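PDB 6ECI: pyridoxamine 5'-phosphate oxidase-related, FMN-binding protein from Mycobacterium smegmatis, which binds flavin-adenine dinucleotide and probably sequesters it, a role linked to the protection of mycobacteria against hypoxic and oxidative stress. Local coordinates for residues B[22-27]-B[35-40]; B[64-69]-B[79-84]. All coordinates share one frame; numbering follows the deposited sequence.

Contact 1 of 2, residues B[22-27]-B[35-40]; sequences GRIVTT and FPINFV. With FAD (flavin-adenine dinucleotide), chain U.
The carbonyl oxygen of Gly22 is held twice by the partner strand: Ile37 N donates to Gly22 O at 2.7 Å, and the CA-H of Pro36 adds a weaker C-H...O contact. Phe35 O is gripped in the same manner by Ile24 N and the CA-H of Arg23, while Phe35 N returns a bond of 2.6 Å to Ile24 O. This is the antiparallel ladder of a beta hairpin, with the proline, which has no N-H to give, placed in the non-hydrogen-bonded pair opposite Arg23. On the face carrying Ile24, Phe35 and Ile37, CG1 of Ile37 lies between the backbone N and the carbonyl carbon (chi1 55°), which directs Ile37 CD1 across to Ile24 CG1, 3.5 Å away. Thr26 OG1 meets the Phe35 ring at its edge, in plane, 3.2 Å from Phe35 CE1. Phe35 to Asn38 form part of the FAD pocket, the strand presenting its backbone to the flavin: Asn38 N binds the carbonyl O4 at 3.1 Å. The guanidinium of Arg23 reaches Asp70 of the second subunit. Strand 21-28 is flanked by strands 31-41 and 64-72, and strand 31-41 pairs onward with 46-49; helix 55-60 packs on this hairpin, Leu56 against Phe35 and Ala59 and Ala60 against Thr26.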
loop_
_atom_site.group_PDB
_atom_site.type_symbol
_atom_site.label_atom_id
_atom_site.label_comp_id
_atom_site.label_asym_id
_atom_site.label_seq_id
_atom_site.Cartn_x
_atom_site.Cartn_y
_atom_site.Cartn_z
ATOM N N GLY B 22 5.619 -4.254 1.767
ATOM C CA GLY B 22 4.947 -3.729 0.595
ATOM C C GLY B 22 3.508 -4.198 0.540
ATOM O O GLY B 22 3.020 -4.801 1.500
ATOM N N ARG B 23 2.816 -3.946 -0.570
ATOM C CA ARG B 23 1.388 -4.223 -0.642
ATOM C C ARG B 23 1.019 -4.775 -2.009
ATOM O O ARG B 23 1.365 -4.181 -3.036
ATOM C CB ARG B 23 0.578 -2.958 -0.350
ATOM C CG ARG B 23 0.726 -2.460 1.078
ATOM C CD ARG B 23 0.873 -0.956 1.133
ATOM N NE ARG B 23 2.192 -0.494 0.719
ATOM C CZ ARG B 23 3.207 -0.278 1.550
ATOM N NH1 ARG B 23 3.065 -0.492 2.851
ATOM N NH2 ARG B 23 4.367 0.153 1.077
ATOM N N ILE B 24 0.322 -5.911 -2.014
ATOM C CA ILE B 24 -0.280 -6.463 -3.220
ATOM C C ILE B 24 -1.667 -5.856 -3.384
ATOM O O ILE B 24 -2.455 -5.820 -2.430
ATOM C CB ILE B 24 -0.360 -7.997 -3.144
ATOM C CG1 ILE B 24 1.033 -8.621 -3.220
ATOM C CG2 ILE B 24 -1.241 -8.545 -4.257
ATOM C CD1 ILE B 24 1.583 -8.741 -4.622
ATOM N N VAL B 25 -1.969 -5.371 -4.585
ATOM C CA VAL B 25 -3.276 -4.801 -4.897
ATOM C C VAL B 25 -3.901 -5.647 -5.997
ATOM O O VAL B 25 -3.335 -5.770 -7.091
ATOM C CB VAL B 25 -3.174 -3.326 -5.321
ATOM C CG1 VAL B 25 -4.528 -2.803 -5.776
ATOM C CG2 VAL B 25 -2.635 -2.482 -4.176
ATOM N N THR B 26 -5.058 -6.234 -5.707
ATOM C CA THR B 26 -5.779 -7.072 -6.652
ATOM C C THR B 26 -7.110 -6.424 -7.002
ATOM O O THR B 26 -7.701 -5.701 -6.193
ATOM C CB THR B 26 -6.011 -8.479 -6.087
ATOM O OG1 THR B 26 -6.681 -8.387 -4.823
ATOM C CG2 THR B 26 -4.685 -9.200 -5.903
ATOM N N THR B 27 -7.586 -6.695 -8.215
ATOM C CA THR B 27 -8.747 -6.009 -8.767
ATOM C C THR B 27 -9.697 -7.004 -9.415
ATOM O O THR B 27 -9.273 -7.832 -10.227
ATOM C CB THR B 27 -8.319 -4.956 -9.790
ATOM O OG1 THR B 27 -7.374 -4.065 -9.186
ATOM C CG2 THR B 27 -9.520 -4.167 -10.275
ATOM N N PHE B 35 -3.319 -6.094 0.027
ATOM C CA PHE B 35 -2.743 -7.066 0.955
ATOM C C PHE B 35 -1.314 -6.666 1.295
ATOM O O PHE B 35 -0.405 -6.837 0.464
ATOM C CB PHE B 35 -2.767 -8.468 0.358
ATOM C CG PHE B 35 -4.120 -8.905 -0.121
ATOM C CD1 PHE B 35 -4.558 -8.586 -1.396
ATOM C CD2 PHE B 35 -4.949 -9.652 0.701
ATOM C CE1 PHE B 35 -5.803 -8.992 -1.836
ATOM C CE2 PHE B 35 -6.194 -10.062 0.262
ATOM C CZ PHE B 35 -6.622 -9.732 -1.006
ATOM N N PRO B 36 -1.071 -6.130 2.489
ATOM C CA PRO B 36 0.315 -5.900 2.917
ATOM C C PRO B 36 1.065 -7.221 3.006
ATOM O O PRO B 36 0.557 -8.209 3.542
ATOM C CB PRO B 36 0.159 -5.238 4.292
ATOM C CG PRO B 36 -1.225 -4.674 4.290
ATOM C CD PRO B 36 -2.045 -5.624 3.467
ATOM N N ILE B 37 2.276 -7.244 2.458
ATOM C CA ILE B 37 3.082 -8.457 2.434
ATOM C C ILE B 37 4.519 -8.119 2.795
ATOM O O ILE B 37 5.038 -7.060 2.427
ATOM C CB ILE B 37 3.036 -9.163 1.061
ATOM C CG1 ILE B 37 3.438 -8.200 -0.058
ATOM C CG2 ILE B 37 1.665 -9.767 0.806
ATOM C CD1 ILE B 37 3.995 -8.895 -1.285
ATOM N N ASN B 38 5.155 -9.028 3.527
ATOM C CA ASN B 38 6.600 -9.018 3.685
ATOM C C ASN B 38 7.222 -9.600 2.421
ATOM O O ASN B 38 6.759 -10.625 1.913
ATOM C CB ASN B 38 6.991 -9.822 4.926
ATOM C CG ASN B 38 8.488 -9.969 5.091
ATOM O OD1 ASN B 38 8.969 -11.007 5.544
ATOM N ND2 ASN B 38 9.234 -8.934 4.725
ATOM N N PHE B 39 8.250 -8.934 1.898
ATOM C CA PHE B 39 8.783 -9.280 0.588
ATOM C C PHE B 39 10.290 -9.066 0.558
ATOM O O PHE B 39 10.847 -8.316 1.364
ATOM C CB PHE B 39 8.135 -8.441 -0.517
ATOM C CG PHE B 39 8.711 -7.055 -0.638
ATOM C CD1 PHE B 39 8.289 -6.038 0.211
ATOM C CD2 PHE B 39 9.677 -6.768 -1.589
ATOM C CE1 PHE B 39 8.819 -4.759 0.110
ATOM C CE2 PHE B 39 10.213 -5.495 -1.695
ATOM C CZ PHE B 39 9.781 -4.487 -0.843
ATOM N N VAL B 40 10.942 -9.739 -0.393
ATOM C CA VAL B 40 12.294 -9.401 -0.823
ATOM C C VAL B 40 12.334 -9.425 -2.343
ATOM O O VAL B 40 11.496 -10.043 -3.005
ATOM C CB VAL B 40 13.387 -10.337 -0.257
ATOM C CG1 VAL B 40 13.213 -10.543 1.227
ATOM C CG2 VAL B 40 13.386 -11.666 -0.989
HETATM P PA FAD U . -10.388 -11.905 4.809
HETATM O O1A FAD U . -11.005 -12.586 5.975
HETATM O O2A FAD U . -10.736 -12.491 3.436
HETATM O O5B FAD U . -10.695 -10.358 4.802
HETATM C C5B FAD U . -12.025 -9.851 5.034
HETATM C C4B FAD U . -11.937 -8.350 5.143
HETATM O O4B FAD U . -10.984 -8.004 6.169
HETATM C C3B FAD U . -11.433 -7.638 3.894
HETATM O O3B FAD U . -12.495 -7.388 2.980
HETATM C C2B FAD U . -10.850 -6.341 4.465
HETATM O O2B FAD U . -11.809 -5.297 4.589
HETATM C C1B FAD U . -10.334 -6.788 5.839
HETATM N N9A FAD U . -8.895 -7.010 5.864
HETATM C C8A FAD U . -8.219 -8.118 5.424
HETATM N N7A FAD U . -6.918 -8.037 5.551
HETATM C C5A FAD U . -6.722 -6.778 6.109
HETATM C C6A FAD U . -5.559 -6.087 6.492
HETATM N N6A FAD U . -4.324 -6.576 6.371
HETATM N N1A FAD U . -5.716 -4.851 7.020
HETATM C C2A FAD U . -6.949 -4.358 7.150
HETATM N N3A FAD U . -8.114 -4.917 6.820
HETATM C C4A FAD U . -7.929 -6.141 6.302
HETATM N N1 FAD U . -0.125 -12.417 4.472
HETATM C C2 FAD U . 0.660 -13.258 3.739
HETATM O O2 FAD U . 0.188 -14.247 3.169
HETATM N N3 FAD U . 2.016 -13.005 3.629
HETATM C C4 FAD U . 2.696 -11.949 4.201
HETATM O O4 FAD U . 3.909 -11.831 4.031
HETATM C C4X FAD U . 1.852 -11.060 4.978
HETATM N N5 FAD U . 2.409 -10.032 5.557
HETATM C C5X FAD U . 1.599 -9.183 6.298
HETATM C C6 FAD U . 2.176 -8.079 6.922
HETATM C C7 FAD U . 1.407 -7.198 7.675
HETATM C C7M FAD U . 2.067 -6.018 8.337
HETATM C C8 FAD U . 0.026 -7.421 7.805
HETATM C C8M FAD U . -0.832 -6.488 8.618
HETATM C C9 FAD U . -0.554 -8.523 7.184
HETATM C C9A FAD U . 0.220 -9.399 6.433
HETATM N N10 FAD U . -0.338 -10.522 5.789
HETATM C C10 FAD U . 0.450 -11.375 5.052
HETATM C "C1'" FAD U . -1.774 -10.805 5.889
HETATM C "C2'" FAD U . -2.532 -10.492 4.604
HETATM O "O2'" FAD U . -2.906 -9.114 4.576
HETATM C "C3'" FAD U . -3.780 -11.372 4.530
HETATM O "O3'" FAD U . -3.750 -12.171 3.353
HETATM C "C4'" FAD U . -5.073 -10.566 4.559
HETATM O "O4'" FAD U . -5.269 -10.133 5.904
HETATM C "C5'" FAD U . -6.267 -11.333 4.027
HETATM O "O5'" FAD U . -6.432 -12.542 4.797
HETATM P P FAD U . -7.857 -13.171 5.045
HETATM O O1P FAD U . -7.931 -13.713 6.475
HETATM O O2P FAD U . -8.210 -14.150 3.993
HETATM O O3P FAD U . -8.810 -11.906 4.954
#

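Contact 2 of 2, residues B[64-69]-B[79-84]; sequences NVLFEA and SVIVRG. With FAD (flavin-adenine dinucleotide), chain C.
Phe67 and Val82 exchange two backbone hydrogen bonds, Val82 N to Phe67 O at 2.7 Å and Phe67 N to Val82 O at 2.8 Å. Val65 with Gly84 and Ala69 with Val80 repeat the exchange, so six bonds satisfy the inward N-H and C=O groups of this antiparallel pair. The residues between turn their backbone polar groups outward, as Ile81 does to Thr123. Ser79 OG, between its backbone N and carbonyl carbon (chi1 69°), donates to N1A of the FAD adenine at 2.8 Å; beside it Ile81 brings CG1 and CD1 against the adenine, CG1 3.4 Å from C2A. Glu68 lays CG across Ile81 CG1 at 3.7 Å, while its carboxylate has Arg23 as partner; OE2 lies close to Asp70, a like-charge approach that nearby arginines probably offset. Leu66 runs alongside Arg83 and sets CD2 over one face of the guanidinium, whose NH1 donates to Ser32 O of the second subunit. The chemistry is thus divided: the backbone meets its own needs within the sheet, whereas hydroxyl and guanidinium are turned to cofactor and partner subunit, consistent with adenine recognition at a dimer interface.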
loop_
_atom_site.group_PDB
_atom_site.type_symbol
_atom_site.label_atom_id
_atom_site.label_comp_id
_atom_site.label_asym_id
_atom_site.label_seq_id
_atom_site.Cartn_x
_atom_site.Cartn_y
_atom_site.Cartn_z
ATOM N N ASN B 64 -3.416 -10.835 -12.508
ATOM C CA ASN B 64 -2.658 -9.598 -12.626
ATOM C C ASN B 64 -2.776 -8.808 -11.332
ATOM O O ASN B 64 -3.883 -8.562 -10.843
ATOM C CB ASN B 64 -3.167 -8.774 -13.805
ATOM C CG ASN B 64 -3.105 -9.534 -15.115
ATOM O OD1 ASN B 64 -2.163 -10.285 -15.367
ATOM N ND2 ASN B 64 -4.118 -9.351 -15.952
ATOM N N VAL B 65 -1.632 -8.417 -10.768
ATOM C CA VAL B 65 -1.599 -7.736 -9.484
ATOM C C VAL B 65 -0.738 -6.485 -9.588
ATOM O O VAL B 65 0.137 -6.365 -10.448
ATOM C CB VAL B 65 -1.065 -8.640 -8.351
ATOM C CG1 VAL B 65 -1.913 -9.897 -8.216
ATOM C CG2 VAL B 65 0.404 -8.982 -8.587
ATOM N N LEU B 66 -1.009 -5.548 -8.686
ATOM C CA LEU B 66 -0.133 -4.417 -8.427
ATOM C C LEU B 66 0.699 -4.701 -7.185
ATOM O O LEU B 66 0.197 -5.254 -6.202
ATOM C CB LEU B 66 -0.938 -3.133 -8.224
ATOM C CG LEU B 66 -1.447 -2.432 -9.478
ATOM C CD1 LEU B 66 -2.327 -1.257 -9.108
ATOM C CD2 LEU B 66 -0.266 -1.967 -10.285
ATOM N N PHE B 67 1.976 -4.337 -7.236
ATOM C CA PHE B 67 2.827 -4.341 -6.055
ATOM C C PHE B 67 3.389 -2.945 -5.849
ATOM O O PHE B 67 3.891 -2.328 -6.793
ATOM C CB PHE B 67 3.974 -5.340 -6.166
ATOM C CG PHE B 67 4.929 -5.274 -5.010
ATOM C CD1 PHE B 67 4.628 -5.903 -3.814
ATOM C CD2 PHE B 67 6.116 -4.569 -5.110
ATOM C CE1 PHE B 67 5.497 -5.843 -2.746
ATOM C CE2 PHE B 67 6.989 -4.503 -4.044
ATOM C CZ PHE B 67 6.679 -5.141 -2.858
ATOM N N GLU B 68 3.320 -2.460 -4.616
ATOM C CA GLU B 68 3.825 -1.137 -4.302
ATOM C C GLU B 68 4.575 -1.177 -2.981
ATOM O O GLU B 68 4.249 -1.954 -2.081
ATOM C CB GLU B 68 2.693 -0.103 -4.242
ATOM C CG GLU B 68 3.169 1.333 -4.210
ATOM C CD GLU B 68 3.316 1.867 -2.802
ATOM O OE1 GLU B 68 2.888 1.174 -1.856
ATOM O OE2 GLU B 68 3.855 2.983 -2.644
ATOM N N ALA B 69 5.602 -0.337 -2.893
ATOM C CA ALA B 69 6.348 -0.107 -1.668
ATOM C C ALA B 69 6.930 1.297 -1.745
ATOM O O ALA B 69 7.202 1.808 -2.835
ATOM C CB ALA B 69 7.448 -1.152 -1.468
ATOM N N SER B 79 8.465 6.106 -4.226
ATOM C CA SER B 79 7.597 4.942 -4.279
ATOM C C SER B 79 7.854 4.197 -5.578
ATOM O O SER B 79 8.253 4.790 -6.583
ATOM C CB SER B 79 6.119 5.320 -4.168
ATOM O OG SER B 79 5.678 5.997 -5.327
ATOM N N VAL B 80 7.625 2.888 -5.541
ATOM C CA VAL B 80 7.803 2.012 -6.692
ATOM C C VAL B 80 6.535 1.187 -6.854
ATOM O O VAL B 80 6.005 0.661 -5.869
ATOM C CB VAL B 80 9.035 1.098 -6.525
ATOM C CG1 VAL B 80 9.085 0.048 -7.620
ATOM C CG2 VAL B 80 10.308 1.924 -6.526
ATOM N N ILE B 81 6.042 1.090 -8.087
ATOM C CA ILE B 81 4.869 0.288 -8.413
ATOM C C ILE B 81 5.262 -0.737 -9.468
ATOM O O ILE B 81 5.825 -0.380 -10.509
ATOM C CB ILE B 81 3.697 1.156 -8.908
ATOM C CG1 ILE B 81 3.297 2.177 -7.844
ATOM C CG2 ILE B 81 2.502 0.285 -9.256
ATOM C CD1 ILE B 81 2.239 3.149 -8.310
ATOM N N VAL B 82 4.958 -2.003 -9.200
ATOM C CA VAL B 82 5.243 -3.104 -10.112
ATOM C C VAL B 82 3.917 -3.673 -10.598
ATOM O O VAL B 82 3.093 -4.122 -9.791
ATOM C CB VAL B 82 6.091 -4.196 -9.439
ATOM C CG1 VAL B 82 6.145 -5.443 -10.312
ATOM C CG2 VAL B 82 7.489 -3.680 -9.149
ATOM N N ARG B 83 3.707 -3.645 -11.911
ATOM C CA ARG B 83 2.605 -4.360 -12.541
ATOM C C ARG B 83 3.127 -5.688 -13.066
ATOM O O ARG B 83 4.108 -5.719 -13.814
ATOM C CB ARG B 83 1.985 -3.553 -13.685
ATOM C CG ARG B 83 1.482 -2.181 -13.286
ATOM C CD ARG B 83 0.267 -1.766 -14.108
ATOM N NE ARG B 83 -0.073 -0.359 -13.899
ATOM C CZ ARG B 83 -1.157 0.075 -13.258
ATOM N NH1 ARG B 83 -2.037 -0.786 -12.761
ATOM N NH2 ARG B 83 -1.364 1.377 -13.122
ATOM N N GLY B 84 2.478 -6.773 -12.672
ATOM C CA GLY B 84 2.909 -8.075 -13.126
ATOM C C GLY B 84 1.903 -9.154 -12.801
ATOM O O GLY B 84 0.741 -8.877 -12.495
HETATM P PA FAD C . 0.770 9.996 -14.405
HETATM O O1A FAD C . 1.994 10.677 -14.896
HETATM O O2A FAD C . -0.485 10.207 -15.254
HETATM O O5B FAD C . 1.015 8.451 -14.211
HETATM C C5B FAD C . 1.551 7.636 -15.275
HETATM C C4B FAD C . 2.011 6.323 -14.694
HETATM O O4B FAD C . 3.128 6.558 -13.813
HETATM C C3B FAD C . 0.987 5.598 -13.833
HETATM O O3B FAD C . 0.113 4.799 -14.623
HETATM C C2B FAD C . 1.869 4.740 -12.922
HETATM O O2B FAD C . 2.185 3.480 -13.502
HETATM C C1B FAD C . 3.123 5.609 -12.761
HETATM N N9A FAD C . 3.184 6.323 -11.491
HETATM C C8A FAD C . 2.554 7.495 -11.162
HETATM N N7A FAD C . 2.781 7.903 -9.937
HETATM C C5A FAD C . 3.623 6.920 -9.419
HETATM C C6A FAD C . 4.227 6.765 -8.159
HETATM N N6A FAD C . 4.082 7.621 -7.147
HETATM N N1A FAD C . 5.010 5.675 -7.977
HETATM C C2A FAD C . 5.165 4.817 -8.986
HETATM N N3A FAD C . 4.640 4.859 -10.211
HETATM C C4A FAD C . 3.872 5.951 -10.367
HETATM N N1 FAD C . 0.600 13.270 -4.636
HETATM C C2 FAD C . -0.294 14.102 -4.027
HETATM O O2 FAD C . -1.193 14.661 -4.663
HETATM N N3 FAD C . -0.201 14.331 -2.667
HETATM C C4 FAD C . 0.738 13.788 -1.813
HETATM O O4 FAD C . 0.721 14.067 -0.615
HETATM C C4X FAD C . 1.683 12.906 -2.471
HETATM N N5 FAD C . 2.609 12.347 -1.741
HETATM C C5X FAD C . 3.512 11.505 -2.372
HETATM C C6 FAD C . 4.509 10.900 -1.609
HETATM C C7 FAD C . 5.439 10.047 -2.194
HETATM C C7M FAD C . 6.502 9.410 -1.339
HETATM C C8 FAD C . 5.372 9.789 -3.574
HETATM C C8M FAD C . 6.365 8.875 -4.238
HETATM C C9 FAD C . 4.378 10.392 -4.339
HETATM C C9A FAD C . 3.453 11.245 -3.749
HETATM N N10 FAD C . 2.437 11.877 -4.497
HETATM C C10 FAD C . 1.532 12.709 -3.888
HETATM C "C1'" FAD C . 2.305 11.635 -5.939
HETATM C "C2'" FAD C . 1.235 10.597 -6.263
HETATM O "O2'" FAD C . 1.442 9.419 -5.485
HETATM C "C3'" FAD C . 1.305 10.240 -7.747
HETATM O "O3'" FAD C . 2.668 10.104 -8.126
HETATM C "C4'" FAD C . 0.635 11.261 -8.666
HETATM O "O4'" FAD C . -0.676 11.553 -8.180
HETATM C "C5'" FAD C . 0.569 10.784 -10.100
HETATM O "O5'" FAD C . 0.032 11.839 -10.923
HETATM P P FAD C . 0.437 11.975 -12.438
HETATM O O1P FAD C . 1.874 12.496 -12.523
HETATM O O2P FAD C . -0.579 12.750 -13.186
HETATM O O3P FAD C . 0.440 10.471 -12.930
#

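How the contacts relate
Contacts 1 and 2 are two hairpins of one sheet, in series along the chain, their centres about 8 Å apart, and they illustrate how neighbouring strands can serve two copies of a site. Strands 21-28 and 64-72 join them: Val25 N lies 2.7 Å from Leu66 O, a probable hydrogen bond, and Arg23 NE bridges to Glu68 OE1 at 3.1 Å. On the opposite face the rings of Phe39 and Phe67 meet edge-to-face. Each hairpin touches a different FAD. Contact 1 gives its hydrogen bond to the flavin of one, whose adenine is bound by Ser79 of the second subunit; contact 2 gives its own to the adenine of the other, so both pockets depend on the dimer.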